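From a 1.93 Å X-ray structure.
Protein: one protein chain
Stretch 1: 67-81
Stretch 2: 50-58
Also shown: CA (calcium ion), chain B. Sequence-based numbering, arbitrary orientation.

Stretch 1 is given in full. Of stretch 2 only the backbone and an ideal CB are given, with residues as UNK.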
# COMPACT_ATOMS: atom_id res chain seq x y z
N SER A 67 20.53 -0.82 10.25
CA SER A 67 19.20 -1.33 10.57
C SER A 67 18.92 -2.54 9.72
O SER A 67 19.53 -2.69 8.67
CB SER A 67 18.14 -0.25 10.32
OG SER A 67 16.85 -0.69 10.75
N LYS A 68 17.98 -3.40 10.17
CA LYS A 68 17.58 -4.56 9.37
C LYS A 68 16.09 -4.85 9.61
O LYS A 68 15.58 -4.59 10.71
CB LYS A 68 18.46 -5.81 9.69
CG LYS A 68 18.39 -6.23 11.14
CD LYS A 68 19.21 -7.48 11.46
CE LYS A 68 18.88 -7.96 12.89
NZ LYS A 68 19.52 -9.29 13.21
N LYS A 69 15.41 -5.40 8.60
CA LYS A 69 13.99 -5.77 8.69
C LYS A 69 13.84 -7.06 7.94
O LYS A 69 14.69 -7.41 7.14
CB LYS A 69 13.13 -4.72 7.96
CG LYS A 69 13.36 -3.26 8.41
CD LYS A 69 12.79 -2.93 9.77
CE LYS A 69 13.01 -1.42 10.03
NZ LYS A 69 12.55 -1.15 11.38
N LYS A 70 12.75 -7.77 8.18
CA LYS A 70 12.44 -8.92 7.34
C LYS A 70 10.95 -9.13 7.24
O LYS A 70 10.20 -8.72 8.15
CB LYS A 70 13.19 -10.17 7.76
CG LYS A 70 12.67 -10.91 8.89
CD LYS A 70 13.68 -12.04 9.18
CE LYS A 70 13.36 -12.65 10.54
NZ LYS A 70 14.49 -13.55 11.01
N THR A 71 10.52 -9.68 6.10
CA THR A 71 9.12 -9.98 5.88
C THR A 71 8.79 -11.32 6.43
O THR A 71 9.68 -12.09 6.79
CB THR A 71 8.74 -9.99 4.36
OG1 THR A 71 9.31 -11.17 3.74
CG2 THR A 71 9.32 -8.77 3.58
N HIS A 72 7.50 -11.61 6.42
CA HIS A 72 6.98 -12.96 6.67
C HIS A 72 7.32 -13.83 5.50
O HIS A 72 7.69 -13.35 4.41
CB HIS A 72 5.46 -12.93 6.83
CG HIS A 72 5.02 -12.19 8.05
ND1 HIS A 72 4.78 -12.83 9.26
CD2 HIS A 72 4.84 -10.87 8.29
CE1 HIS A 72 4.42 -11.94 10.16
NE2 HIS A 72 4.45 -10.74 9.60
N VAL A 73 7.23 -15.13 5.72
CA VAL A 73 7.56 -16.00 4.59
C VAL A 73 6.29 -16.48 3.88
O VAL A 73 5.29 -16.80 4.50
CB VAL A 73 8.40 -17.20 5.03
CG1 VAL A 73 8.53 -17.23 6.55
CG2 VAL A 73 7.80 -18.50 4.54
N LYS A 74 6.39 -16.53 2.55
CA LYS A 74 5.33 -17.11 1.72
C LYS A 74 5.74 -18.55 1.36
O LYS A 74 6.88 -18.79 0.97
CB LYS A 74 5.10 -16.21 0.52
CG LYS A 74 4.65 -14.80 0.95
CD LYS A 74 3.37 -14.92 1.80
CE LYS A 74 2.68 -13.58 2.15
NZ LYS A 74 3.22 -12.96 3.40
N LYS A 75 4.85 -19.53 1.55
CA LYS A 75 5.23 -20.96 1.39
C LYS A 75 5.13 -21.50 -0.05
O LYS A 75 4.12 -21.26 -0.75
CB LYS A 75 4.42 -21.84 2.34
CG LYS A 75 4.84 -21.73 3.81
CD LYS A 75 3.81 -22.48 4.70
CE LYS A 75 4.46 -23.15 5.92
NZ LYS A 75 3.46 -23.97 6.68
N CYS A 76 6.17 -22.23 -0.48
CA CYS A 76 6.18 -23.05 -1.70
C CYS A 76 5.60 -22.37 -2.97
O CYS A 76 4.53 -22.76 -3.49
CB CYS A 76 5.47 -24.38 -1.43
SG CYS A 76 5.62 -25.60 -2.75
N THR A 77 6.33 -21.37 -3.48
CA THR A 77 5.86 -20.55 -4.60
C THR A 77 6.98 -19.71 -5.31
O THR A 77 7.82 -19.08 -4.63
CB THR A 77 4.62 -19.66 -4.13
OG1 THR A 77 4.20 -18.77 -5.18
CG2 THR A 77 4.98 -18.75 -2.91
N PRO A 78 6.95 -19.65 -6.66
CA PRO A 78 7.93 -18.83 -7.41
C PRO A 78 7.47 -17.36 -7.54
O PRO A 78 8.18 -16.55 -8.14
CB PRO A 78 7.94 -19.51 -8.80
CG PRO A 78 6.48 -20.03 -8.99
CD PRO A 78 5.97 -20.30 -7.57
N ASN A 79 6.27 -17.07 -7.01
CA ASN A 79 5.66 -15.71 -6.97
C ASN A 79 4.85 -15.46 -5.67
O ASN A 79 3.95 -16.24 -5.30
CB ASN A 79 4.81 -15.38 -8.24
CG ASN A 79 5.16 -16.28 -9.44
OD1 ASN A 79 5.81 -15.85 -10.44
ND2 ASN A 79 4.75 -17.55 -9.34
N ALA A 80 5.13 -14.34 -5.02
CA ALA A 80 4.78 -14.13 -3.63
C ALA A 80 4.43 -12.68 -3.47
O ALA A 80 5.21 -11.83 -3.92
CB ALA A 80 6.00 -14.47 -2.75
N VAL A 81 3.27 -12.37 -2.89
CA VAL A 81 2.89 -11.01 -2.55
C VAL A 81 3.27 -10.82 -1.07
O VAL A 81 2.81 -11.58 -0.20
CB VAL A 81 1.39 -10.79 -2.77
CG1 VAL A 81 0.99 -9.36 -2.46
CG2 VAL A 81 1.02 -11.11 -4.24
N UNK A 50 9.71 -26.06 -5.06
CA UNK A 50 9.44 -24.62 -4.93
C UNK A 50 9.98 -24.03 -3.61
O UNK A 50 10.07 -24.70 -2.58
CB UNK A 50 7.93 -24.37 -5.02
N UNK A 51 10.35 -22.77 -3.67
CA UNK A 51 10.97 -22.15 -2.53
C UNK A 51 9.87 -21.58 -1.62
O UNK A 51 8.69 -21.52 -2.02
CB UNK A 51 11.95 -21.06 -2.97
N UNK A 52 10.27 -21.22 -0.41
CA UNK A 52 9.40 -20.58 0.59
C UNK A 52 10.00 -19.23 0.87
O UNK A 52 10.73 -19.10 1.86
CB UNK A 52 9.27 -21.41 1.87
N UNK A 53 9.78 -18.25 -0.03
CA UNK A 53 10.52 -16.98 0.06
C UNK A 53 10.12 -16.02 1.17
O UNK A 53 8.96 -15.92 1.52
CB UNK A 53 10.38 -16.24 -1.27
N UNK A 54 11.12 -15.33 1.71
CA UNK A 54 10.90 -14.10 2.49
C UNK A 54 11.98 -13.13 2.07
O UNK A 54 12.92 -13.50 1.35
CB UNK A 54 10.93 -14.35 4.00
N UNK A 55 11.86 -11.88 2.50
CA UNK A 55 12.83 -10.89 2.08
C UNK A 55 13.39 -10.20 3.31
O UNK A 55 12.65 -9.74 4.20
CB UNK A 55 12.21 -9.88 1.12
N UNK A 56 14.71 -10.10 3.33
CA UNK A 56 15.42 -9.39 4.37
C UNK A 56 15.91 -8.10 3.76
O UNK A 56 16.39 -8.09 2.62
CB UNK A 56 16.57 -10.22 4.95
N UNK A 57 15.81 -7.02 4.53
CA UNK A 57 16.15 -5.69 4.07
C UNK A 57 17.21 -5.11 5.04
O UNK A 57 16.93 -4.94 6.23
CB UNK A 57 14.91 -4.80 3.99
N UNK A 58 18.41 -4.82 4.55
CA UNK A 58 19.48 -4.25 5.38
C UNK A 58 19.70 -2.81 4.95
O UNK A 58 19.76 -2.55 3.76
CB UNK A 58 20.77 -5.06 5.26
CA CA B . 12.12 -24.11 1.57

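At position 50 the CA-to-CB bond points toward stretch 1, and the ideal CB lies 3.5 Å from Cys76 SG, with the ring of Pro78 beyond. An apolar chain of moderate length would suit this ground. The residue is Leu50: its CB touches Cys76 SG at 3.6 Å, and its CD2 reaches Pro78 CD at 3.3 Å.

Position 51 points away, so its side chain is little constrained; the backbone does the work, the carbonyl O accepting from Thr77 N at 2.8 Å. The residue is Ser51.

At position 52 CB points sideways, 4.0 Å from Cys76 N, an amide in need of an acceptor, and the calcium ion lies nearby. A short side chain with oxygens fits both demands, Asp or Asn above all, and the cation favours the charge. Asp52 divides its carboxylate: OD1 accepts from Cys76 N in a very short 2.4 Å hydrogen bond, while OD2 binds the calcium ion CA at 2.5 Å.

Position 53 has phi near -73°. Its N lies 3.1 Å from Lys74 O, but an N-H here would point well off that oxygen, so a residue without one loses no bond to it; proline is allowed, as are many others. Pro53 sets its CG 4.0 Å from Ala80 CB, and its carbonyl O accepts from Lys74 N at 2.8 Å.

At position 54 CB points toward stretch 1, 3.8 Å from Val73 CA, with the aliphatic part of Lys70 also within reach. A large, partly apolar side chain, aromatic or long aliphatic, could cover this surface. Tyr54 packs its CB 4.0 Å from Val73 CB and its CE2 4.2 Å from Lys70 CD; a water joins its OH (3.1 Å) to Lys70 NZ (a weak 3.3 Å bond).

Position 55 places CB 4.0 Å from Thr71 CG2, inviting a small or beta-branched apolar group. Val55 supplies one, while its backbone N donates to Thr71 OG1 and its O accepts from Thr71 N, both at 2.9 Å.

Position 56 shares a sheet face with Lys68 and Lys70. An acid might seem natural beside two amines, but a long flexible chain can also run outward. Lys56 does so; a water accepts from its NZ at 2.8 Å and, weakly, from Lys68 NZ at 3.4 Å.

Position 57 faces the same side as Lys69, where beta-branched or other aliphatic residues suit the extended backbone. Val57 pairs with Lys69 through two 2.9 Å bonds, N to O in each direction.

At position 58 CB shares the sheet face of Lys68, 5.1 Å from Lys68 CB, so a side chain of modest size can lie against the foot of Lys68; Asn, Asp, Thr or Ser would suit, and the visible atoms do not choose among them. Asn58 brings OD1 3.3 Å from Lys68 CB, while its ND2 is bonded elsewhere in the structure.

Stretch 2, residues 50-58: LSDPYVKVN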
# COMPACT_ATOMS: atom_id res chain seq x y z
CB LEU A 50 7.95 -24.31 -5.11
CG LEU A 50 7.41 -24.30 -6.54
CD1 LEU A 50 5.89 -24.44 -6.58
CD2 LEU A 50 7.83 -23.01 -7.24
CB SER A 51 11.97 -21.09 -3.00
OG SER A 51 11.30 -19.94 -3.53
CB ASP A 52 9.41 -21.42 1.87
CG ASP A 52 8.97 -22.83 1.61
OD1 ASP A 52 7.86 -23.02 1.09
OD2 ASP A 52 9.66 -23.83 1.88
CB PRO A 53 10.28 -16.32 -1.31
CG PRO A 53 8.95 -16.95 -1.81
CD PRO A 53 8.91 -18.31 -1.22
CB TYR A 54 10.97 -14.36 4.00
CG TYR A 54 12.30 -14.84 4.54
CD1 TYR A 54 12.70 -16.18 4.38
CD2 TYR A 54 13.13 -13.97 5.23
CE1 TYR A 54 13.92 -16.63 4.91
CE2 TYR A 54 14.38 -14.40 5.75
CZ TYR A 54 14.76 -15.70 5.57
OH TYR A 54 15.95 -16.09 6.08
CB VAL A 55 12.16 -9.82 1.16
CG1 VAL A 55 13.19 -8.74 0.76
CG2 VAL A 55 11.57 -10.53 -0.06
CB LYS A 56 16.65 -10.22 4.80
CG LYS A 56 17.41 -9.56 5.90
CD LYS A 56 17.89 -10.59 6.86
CE LYS A 56 18.70 -9.95 7.94
NZ LYS A 56 19.40 -11.03 8.63
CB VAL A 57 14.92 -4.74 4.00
CG1 VAL A 57 15.32 -3.38 3.34
CG2 VAL A 57 13.74 -5.38 3.20
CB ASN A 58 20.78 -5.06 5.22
CG ASN A 58 20.68 -6.45 5.81
OD1 ASN A 58 20.09 -6.61 6.88
ND2 ASN A 58 21.24 -7.47 5.14
O HOH W 1 16.64 -14.57 8.69
O HOH W 2 17.93 -11.26 10.98
O HOH W 3 11.89 -26.81 1.12
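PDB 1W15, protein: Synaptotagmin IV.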